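Long-range contacts in HD-GYP domain-containing protein (Bdellovibrio bacteriovorus, PDB 3TM8), which binds two iron ions as an unconventional HD-GYP protein, related to cyclic-di-GMP phosphodiesterases, whose own activity is inferred only from its family: residues Y42-D47 and K74-T79; V28-G33 and T87-N92; Y135-A140 and K192-T197. One frame throughout, in Å; residues are numbered along the deposited sequence.

Interaction 1: residues Y42-D47 and K74-T79; sequences YVKIND and KMYILT
The ring of Tyr42 turns an edge to the strand it meets: Tyr76 O lies in the ring plane, 3.3 Å from Tyr42 CD2, and the CA of Ile77 follows along the same margin. Tyr23, on the neighbouring strand 23-27, packs edge-to-face with this ring. At the far end of the ring, Leu78 approaches at a slant, its CD1 3.8 Å from Tyr42 OH; the hydroxyl has its polar partner in Asn40. The ring of Tyr76 likewise has a backbone oxygen, Tyr42 O, at its edge, while Lys44 CB comes in obliquely at 3.8 Å from Tyr76 CE2. From there Lys44, bent at its last two torsions, turns off to a salt bridge with Asp47 across the hairpin turn.

The two backbones exchange a reciprocal pair of hydrogen bonds. Tyr42 N donates to Tyr76 O at 2.7 Å and Tyr76 N returns a bond to Tyr42 O at 2.9 Å. Two residues further the strands have diverged, and a water links them, accepting from Lys44 N and donating to Lys74 O. Met75 packs against the other strand: its CB sits 3.3 Å from Tyr42 O, and a bend at chi3 (69°) brings Met75 CE to 3.7 Å from Val43 CG2.

With 119° between the strand directions, pairing is confined to Tyr42 and Tyr76, a single antiparallel hydrogen-bonded bridge. Strand 41-45 otherwise pairs with 48-53, and strand 74-78 with 23-27, so this one bridge joins the 41-45/48-53 hairpin to the antiparallel pair 23-27/74-78 in the small beta region at the N-terminal end of the chain.

Interaction 2: residues V28-G33 and T87-N92; sequences VSTLRG and TYLQKN. With DMS (dimethyl sulfoxide), chain G.
Arg32 meets the helix through its backbone, both of whose polar atoms are used. Asn92 ND2 donates to Arg32 O at 3.0 Å, tilted 33° from the carbonyl plane, and Arg32 N donates to Tyr88 OH at 3.2 Å along a rather bent path. A water donates both to Arg32 O and to Asn92 OD1, closing a second route beside the direct amide bond. Asn92 OD1 also accepts from Gln35, which helps to fix the rotation of the amide. Another water accepts from Asn92 ND2 and donates to Thr30 O, so the single amide serves two carbonyls of the loop.

The side chain of Arg32 runs the other way. Bent at chi2 (-73°), it carries the guanidinium toward helix 105-125, where NH1 donates to Asp110 O and Gln113. In the guanidinium plane Arg32 NH2 holds the oxygen of a dimethyl sulfoxide molecule, probably from the crystallisation liquor, at 2.9 Å.

The contact fastens the short 3-10 segment and loop that follow strand 23-27 onto helix 82-97, using Tyr88 and Asn92, one helical turn apart, as the two grips. Tyr88 is aimed at the loop by a chi1 of 163°. Thr30 O lies in its ring plane at the edge, 3.4 Å from Tyr88 CE2, and Leu31 CD2 reaches the same carbon obliquely at 4.0 Å; Asn92 CG sits over one face toward the rim. Further out, Leu89 CD1 touches Thr30 CB at 3.9 Å, the two side chains crossing at about a right angle, while the Thr30 hydroxyl is engaged with Arg27 O and Tyr85.

Interaction 3: residues Y135-A140 and K192-T197; sequences YCKDAA and KTQLLT
Gln194 is the first residue of 192-197 to touch 135-140, and it makes the polar link of this helix-helix crossing. The axes of the two short segments come within 8.8 Å at an angle of 121°, and the contact sets helix 130-149 against helix 190-202 of the all-helical HD domain. The side chain of Gln194 is fully stretched, with CG anti to the backbone N (chi1 177°), which spans the gap and delivers its amide to the partner backbone. Gln194 NE2 donates to Lys137 O at 3.0 Å; the bond is fairly straight at the hydrogen, but the donor stands well above the carbonyl plane, 61° out of it. The same amide nitrogen of Gln194 rests 3.6 Å from Lys137 CG, the two side chains crossing at about a right angle. Gln194 O faces the methyl group of Ala140, where the backbones come closest.

Leu195 begins by pointing off the interface, yet Leu195 CD2 returns to meet the aliphatic part of Lys137, 3.9 Å from Lys137 CE. Lys137 is extended throughout, which carries NZ past this leucine to a salt bridge with Asp247.

Thr197, about 10 Å by side chain from the iron ligand His203, closes the contact. Its CG2 lies 3.9 Å from Ala140 CB, the small alanine admitting the threonine methyl against the helix, while Ser175 and Ile179 of helix 167-185 also touch this threonine. Its hydroxyl turns back into its own helix: Thr197 OG1 donates to Thr193 O at 2.8 Å, approaching from the face of that carbonyl opposite to the one used by Thr197 N.

How the interactions relate
Interactions 1 and 2 both belong to the N-terminal part of the chain. Their centres are 17 Å apart, and they touch where Met75 CG packs on Val28 CG2 at 3.4 Å. Along the chain, the segments of interaction 1 fall between those of interaction 2, and strand 74-78 leads directly into helix 82-97, so sheet and helix are tied to the same loop. Interaction 3 comes later in sequence, its centre 20 Å from that of interaction 2, with nearest atoms about 5 Å apart, and 31 Å from that of interaction 1. Helix 105-125 is touched by residues of both 28-33 and 135-140 and so links the two regions; helix 190-202 runs on to the iron ligands His203 and Asp204.

Interaction 1: residues Y42-D47 and K74-T79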
# COMPACT_ATOMS: atom_id res chain seq x y z
N TYR A 42 -7.70 -21.61 -6.25
CA TYR A 42 -8.58 -21.55 -7.40
C TYR A 42 -8.82 -20.11 -7.82
O TYR A 42 -8.89 -19.21 -6.97
CB TYR A 42 -9.92 -22.20 -7.05
CG TYR A 42 -9.80 -23.65 -6.65
CD1 TYR A 42 -10.09 -24.67 -7.54
CD2 TYR A 42 -9.36 -24.00 -5.37
CE1 TYR A 42 -9.96 -26.00 -7.17
CE2 TYR A 42 -9.22 -25.33 -5.00
CZ TYR A 42 -9.52 -26.32 -5.90
OH TYR A 42 -9.38 -27.63 -5.51
N VAL A 43 -8.94 -19.89 -9.12
CA VAL A 43 -9.33 -18.60 -9.68
C VAL A 43 -10.77 -18.72 -10.15
O VAL A 43 -11.16 -19.71 -10.78
CB VAL A 43 -8.42 -18.22 -10.88
CG1 VAL A 43 -8.93 -16.95 -11.56
CG2 VAL A 43 -6.97 -18.04 -10.43
N LYS A 44 -11.59 -17.72 -9.84
CA LYS A 44 -12.98 -17.73 -10.26
C LYS A 44 -13.10 -17.23 -11.70
O LYS A 44 -12.72 -16.10 -12.00
CB LYS A 44 -13.82 -16.87 -9.31
CG LYS A 44 -15.32 -16.95 -9.57
CD LYS A 44 -16.10 -16.21 -8.49
CE LYS A 44 -15.93 -14.70 -8.60
NZ LYS A 44 -16.69 -14.13 -9.75
N ILE A 45 -13.61 -18.08 -12.58
CA ILE A 45 -13.86 -17.68 -13.96
C ILE A 45 -15.29 -18.06 -14.31
O ILE A 45 -15.70 -19.20 -14.14
CB ILE A 45 -12.89 -18.36 -14.94
CG1 ILE A 45 -11.46 -17.97 -14.59
CG2 ILE A 45 -13.23 -17.98 -16.37
CD1 ILE A 45 -10.46 -18.41 -15.61
N ASN A 46 -16.06 -17.08 -14.80
CA ASN A 46 -17.47 -17.30 -15.07
C ASN A 46 -18.17 -17.97 -13.89
O ASN A 46 -18.98 -18.88 -14.05
CB ASN A 46 -17.65 -18.12 -16.35
CG ASN A 46 -17.01 -17.45 -17.55
OD1 ASN A 46 -16.83 -16.24 -17.57
ND2 ASN A 46 -16.67 -18.25 -18.56
N ASP A 47 -17.83 -17.49 -12.69
CA ASP A 47 -18.39 -17.97 -11.42
C ASP A 47 -18.16 -19.45 -11.09
O ASP A 47 -18.88 -20.02 -10.28
CB ASP A 47 -19.88 -17.60 -11.30
CG ASP A 47 -20.09 -16.12 -11.02
OD1 ASP A 47 -19.17 -15.46 -10.49
OD2 ASP A 47 -21.19 -15.61 -11.31
N LYS A 74 -8.74 -11.65 -5.19
CA LYS A 74 -9.11 -12.79 -4.36
C LYS A 74 -8.96 -14.07 -5.15
O LYS A 74 -9.29 -14.13 -6.34
CB LYS A 74 -10.56 -12.69 -3.88
CG LYS A 74 -10.91 -11.48 -3.04
CD LYS A 74 -10.45 -11.63 -1.61
CE LYS A 74 -10.99 -10.50 -0.76
NZ LYS A 74 -10.73 -9.18 -1.42
N MET A 75 -8.48 -15.10 -4.47
CA MET A 75 -8.54 -16.46 -4.97
C MET A 75 -9.26 -17.27 -3.91
O MET A 75 -9.69 -16.71 -2.90
CB MET A 75 -7.15 -17.01 -5.27
CG MET A 75 -6.57 -16.47 -6.57
SD MET A 75 -4.91 -17.08 -6.92
CE MET A 75 -5.25 -18.81 -7.25
N TYR A 76 -9.41 -18.56 -4.15
CA TYR A 76 -10.25 -19.39 -3.31
C TYR A 76 -9.53 -20.67 -2.96
O TYR A 76 -8.74 -21.19 -3.75
CB TYR A 76 -11.59 -19.67 -4.03
CG TYR A 76 -12.26 -18.35 -4.33
CD1 TYR A 76 -13.08 -17.75 -3.39
CD2 TYR A 76 -11.98 -17.66 -5.50
CE1 TYR A 76 -13.65 -16.51 -3.63
CE2 TYR A 76 -12.54 -16.41 -5.75
CZ TYR A 76 -13.37 -15.84 -4.81
OH TYR A 76 -13.93 -14.60 -5.04
N ILE A 77 -9.79 -21.17 -1.75
CA ILE A 77 -9.24 -22.44 -1.32
C ILE A 77 -10.39 -23.29 -0.80
O ILE A 77 -11.45 -22.76 -0.43
CB ILE A 77 -8.17 -22.27 -0.21
CG1 ILE A 77 -8.78 -21.67 1.06
CG2 ILE A 77 -7.00 -21.44 -0.74
CD1 ILE A 77 -7.82 -21.54 2.26
N LEU A 78 -10.20 -24.60 -0.77
CA LEU A 78 -11.19 -25.47 -0.15
C LEU A 78 -11.26 -25.15 1.33
O LEU A 78 -10.24 -25.03 2.00
CB LEU A 78 -10.80 -26.93 -0.35
CG LEU A 78 -10.87 -27.40 -1.80
CD1 LEU A 78 -10.12 -28.72 -1.95
CD2 LEU A 78 -12.31 -27.54 -2.26
N THR A 79 -12.47 -25.04 1.85
CA THR A 79 -12.65 -24.74 3.26
C THR A 79 -11.96 -25.80 4.11
O THR A 79 -11.43 -25.50 5.19
CB THR A 79 -14.14 -24.64 3.58
OG1 THR A 79 -14.73 -23.67 2.69
CG2 THR A 79 -14.36 -24.21 5.02
O HOH W 1 -10.34 -15.45 -8.53

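Interaction 2: residues V28-G33 and T87-N92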
# COMPACT_ATOMS: atom_id res chain seq x y z
N VAL A 28 -4.75 -12.54 -2.71
CA VAL A 28 -3.62 -13.05 -3.46
C VAL A 28 -2.28 -12.52 -2.97
O VAL A 28 -1.26 -13.18 -3.12
CB VAL A 28 -3.82 -12.82 -4.98
CG1 VAL A 28 -2.56 -13.18 -5.76
CG2 VAL A 28 -5.02 -13.63 -5.46
N SER A 29 -2.28 -11.34 -2.34
CA SER A 29 -1.02 -10.79 -1.84
C SER A 29 -0.43 -11.59 -0.68
O SER A 29 0.69 -11.32 -0.27
CB SER A 29 -1.18 -9.33 -1.45
OG SER A 29 -2.05 -9.21 -0.35
N THR A 30 -1.18 -12.57 -0.16
CA THR A 30 -0.67 -13.46 0.88
C THR A 30 0.10 -14.66 0.33
O THR A 30 0.60 -15.47 1.10
CB THR A 30 -1.79 -13.97 1.82
OG1 THR A 30 -2.70 -14.80 1.10
CG2 THR A 30 -2.53 -12.82 2.48
N LEU A 31 0.16 -14.80 -1.00
CA LEU A 31 0.88 -15.92 -1.62
C LEU A 31 2.23 -15.42 -2.11
O LEU A 31 2.34 -14.85 -3.20
CB LEU A 31 0.05 -16.52 -2.77
CG LEU A 31 -1.31 -17.06 -2.31
CD1 LEU A 31 -2.15 -17.44 -3.53
CD2 LEU A 31 -1.15 -18.25 -1.36
N ARG A 32 3.25 -15.59 -1.27
CA ARG A 32 4.55 -14.98 -1.53
C ARG A 32 5.64 -15.87 -0.97
O ARG A 32 5.40 -16.68 -0.07
CB ARG A 32 4.66 -13.60 -0.85
CG ARG A 32 3.68 -12.54 -1.35
CD ARG A 32 4.03 -12.01 -2.75
NE ARG A 32 3.04 -11.05 -3.24
CZ ARG A 32 3.08 -9.73 -3.03
NH1 ARG A 32 4.09 -9.18 -2.38
NH2 ARG A 32 2.11 -8.96 -3.50
N GLY A 33 6.85 -15.71 -1.49
CA GLY A 33 8.01 -16.37 -0.93
C GLY A 33 8.13 -17.83 -1.30
O GLY A 33 7.34 -18.37 -2.09
N THR A 87 -1.82 -21.67 8.64
CA THR A 87 -0.48 -21.98 9.14
C THR A 87 0.59 -21.52 8.16
O THR A 87 1.64 -21.04 8.56
CB THR A 87 -0.31 -23.47 9.50
OG1 THR A 87 -0.55 -24.29 8.35
CG2 THR A 87 -1.26 -23.86 10.62
N TYR A 88 0.31 -21.66 6.86
CA TYR A 88 1.20 -21.15 5.83
C TYR A 88 1.45 -19.66 6.01
O TYR A 88 2.59 -19.19 5.99
CB TYR A 88 0.60 -21.44 4.45
CG TYR A 88 1.19 -20.64 3.32
CD1 TYR A 88 2.28 -21.11 2.59
CD2 TYR A 88 0.65 -19.41 2.95
CE1 TYR A 88 2.82 -20.38 1.54
CE2 TYR A 88 1.17 -18.67 1.92
CZ TYR A 88 2.26 -19.15 1.22
OH TYR A 88 2.77 -18.38 0.19
N LEU A 89 0.36 -18.91 6.19
CA LEU A 89 0.47 -17.46 6.29
C LEU A 89 1.22 -17.04 7.54
O LEU A 89 2.11 -16.18 7.49
CB LEU A 89 -0.92 -16.84 6.27
CG LEU A 89 -0.94 -15.31 6.34
CD1 LEU A 89 -0.03 -14.69 5.28
CD2 LEU A 89 -2.37 -14.80 6.19
N GLN A 90 0.89 -17.65 8.67
CA GLN A 90 1.53 -17.26 9.91
C GLN A 90 3.02 -17.59 9.87
O GLN A 90 3.85 -16.79 10.32
CB GLN A 90 0.85 -17.94 11.09
CG GLN A 90 1.33 -17.43 12.45
CD GLN A 90 1.10 -15.92 12.68
OE1 GLN A 90 0.19 -15.31 12.10
NE2 GLN A 90 1.92 -15.33 13.54
N LYS A 91 3.37 -18.74 9.32
CA LYS A 91 4.78 -19.09 9.16
C LYS A 91 5.51 -18.12 8.23
O LYS A 91 6.64 -17.71 8.51
CB LYS A 91 4.92 -20.52 8.67
CG LYS A 91 6.33 -20.96 8.34
CD LYS A 91 6.32 -22.43 7.97
CE LYS A 91 7.65 -22.90 7.39
NZ LYS A 91 7.54 -24.30 6.89
N ASN A 92 4.87 -17.72 7.14
CA ASN A 92 5.47 -16.76 6.23
C ASN A 92 5.80 -15.46 6.95
O ASN A 92 6.91 -14.93 6.84
CB ASN A 92 4.53 -16.44 5.09
CG ASN A 92 4.90 -17.15 3.82
OD1 ASN A 92 5.72 -18.08 3.83
ND2 ASN A 92 4.30 -16.73 2.72
S DMS G . -0.16 -10.60 -6.42
O DMS G . -0.29 -9.76 -4.85
C1 DMS G . -0.82 -9.44 -7.65
C2 DMS G . 1.55 -10.70 -6.98
O HOH W 2 2.42 -14.64 2.99
O HOH W 3 7.09 -18.13 1.55
O HOH W 4 4.80 -19.41 -1.21

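Interaction 3: residues Y135-A140 and K192-T197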
# COMPACT_ATOMS: atom_id res chain seq x y z
N TYR A 135 -4.81 -4.82 14.27
CA TYR A 135 -3.83 -5.70 13.67
C TYR A 135 -3.02 -4.95 12.61
O TYR A 135 -1.79 -5.03 12.57
CB TYR A 135 -4.52 -6.91 13.05
CG TYR A 135 -3.55 -7.96 12.56
CD1 TYR A 135 -3.13 -8.98 13.40
CD2 TYR A 135 -3.05 -7.92 11.26
CE1 TYR A 135 -2.23 -9.94 12.97
CE2 TYR A 135 -2.14 -8.88 10.82
CZ TYR A 135 -1.74 -9.88 11.68
OH TYR A 135 -0.85 -10.83 11.24
N CYS A 136 -3.72 -4.20 11.75
CA CYS A 136 -3.06 -3.41 10.72
C CYS A 136 -2.11 -2.40 11.35
O CYS A 136 -0.98 -2.20 10.87
CB CYS A 136 -4.11 -2.70 9.86
SG CYS A 136 -3.49 -1.85 8.41
N LYS A 137 -2.57 -1.75 12.42
CA LYS A 137 -1.76 -0.76 13.13
C LYS A 137 -0.51 -1.39 13.73
O LYS A 137 0.60 -0.87 13.58
CB LYS A 137 -2.60 -0.11 14.23
CG LYS A 137 -1.86 0.92 15.06
CD LYS A 137 -2.84 1.72 15.91
CE LYS A 137 -2.13 2.66 16.86
NZ LYS A 137 -3.14 3.45 17.62
N ASP A 138 -0.67 -2.52 14.41
CA ASP A 138 0.47 -3.21 14.99
C ASP A 138 1.46 -3.61 13.90
O ASP A 138 2.67 -3.44 14.04
CB ASP A 138 0.02 -4.43 15.78
CG ASP A 138 1.19 -5.27 16.25
OD1 ASP A 138 1.78 -4.92 17.29
OD2 ASP A 138 1.52 -6.27 15.58
N ALA A 139 0.93 -4.13 12.79
CA ALA A 139 1.78 -4.55 11.69
C ALA A 139 2.48 -3.38 11.02
O ALA A 139 3.58 -3.54 10.50
CB ALA A 139 0.97 -5.34 10.67
N ALA A 140 1.87 -2.19 11.05
CA ALA A 140 2.51 -0.99 10.51
C ALA A 140 3.76 -0.65 11.33
O ALA A 140 4.78 -0.23 10.78
CB ALA A 140 1.56 0.18 10.50
N LYS A 192 4.55 8.45 16.10
CA LYS A 192 4.31 9.22 14.89
C LYS A 192 4.62 8.41 13.64
O LYS A 192 3.85 8.44 12.67
CB LYS A 192 5.11 10.51 14.89
CG LYS A 192 4.56 11.57 15.81
CD LYS A 192 5.34 12.86 15.69
CE LYS A 192 4.77 13.95 16.59
NZ LYS A 192 5.59 15.19 16.58
N THR A 193 5.73 7.69 13.63
CA THR A 193 6.09 6.93 12.44
C THR A 193 5.11 5.78 12.22
O THR A 193 4.79 5.44 11.08
CB THR A 193 7.55 6.42 12.47
OG1 THR A 193 7.72 5.52 13.57
CG2 THR A 193 8.52 7.59 12.58
N GLN A 194 4.62 5.18 13.30
CA GLN A 194 3.61 4.13 13.18
C GLN A 194 2.33 4.68 12.55
O GLN A 194 1.77 4.08 11.64
CB GLN A 194 3.30 3.52 14.54
CG GLN A 194 2.20 2.48 14.50
CD GLN A 194 1.97 1.89 15.87
OE1 GLN A 194 2.11 2.58 16.88
NE2 GLN A 194 1.67 0.60 15.92
N LEU A 195 1.86 5.82 13.04
CA LEU A 195 0.61 6.40 12.54
C LEU A 195 0.75 6.95 11.12
O LEU A 195 -0.20 6.86 10.34
CB LEU A 195 0.08 7.47 13.50
CG LEU A 195 -0.34 6.92 14.87
CD1 LEU A 195 -0.88 8.03 15.75
CD2 LEU A 195 -1.36 5.78 14.72
N LEU A 196 1.91 7.50 10.80
CA LEU A 196 2.24 7.93 9.44
C LEU A 196 2.14 6.75 8.48
O LEU A 196 1.54 6.84 7.41
CB LEU A 196 3.65 8.52 9.41
CG LEU A 196 4.27 8.79 8.03
CD1 LEU A 196 3.50 9.87 7.30
CD2 LEU A 196 5.74 9.16 8.16
N THR A 197 2.74 5.63 8.88
CA THR A 197 2.76 4.43 8.06
C THR A 197 1.35 3.89 7.87
O THR A 197 0.93 3.55 6.75
CB THR A 197 3.68 3.37 8.69
OG1 THR A 197 5.01 3.91 8.77
CG2 THR A 197 3.69 2.08 7.87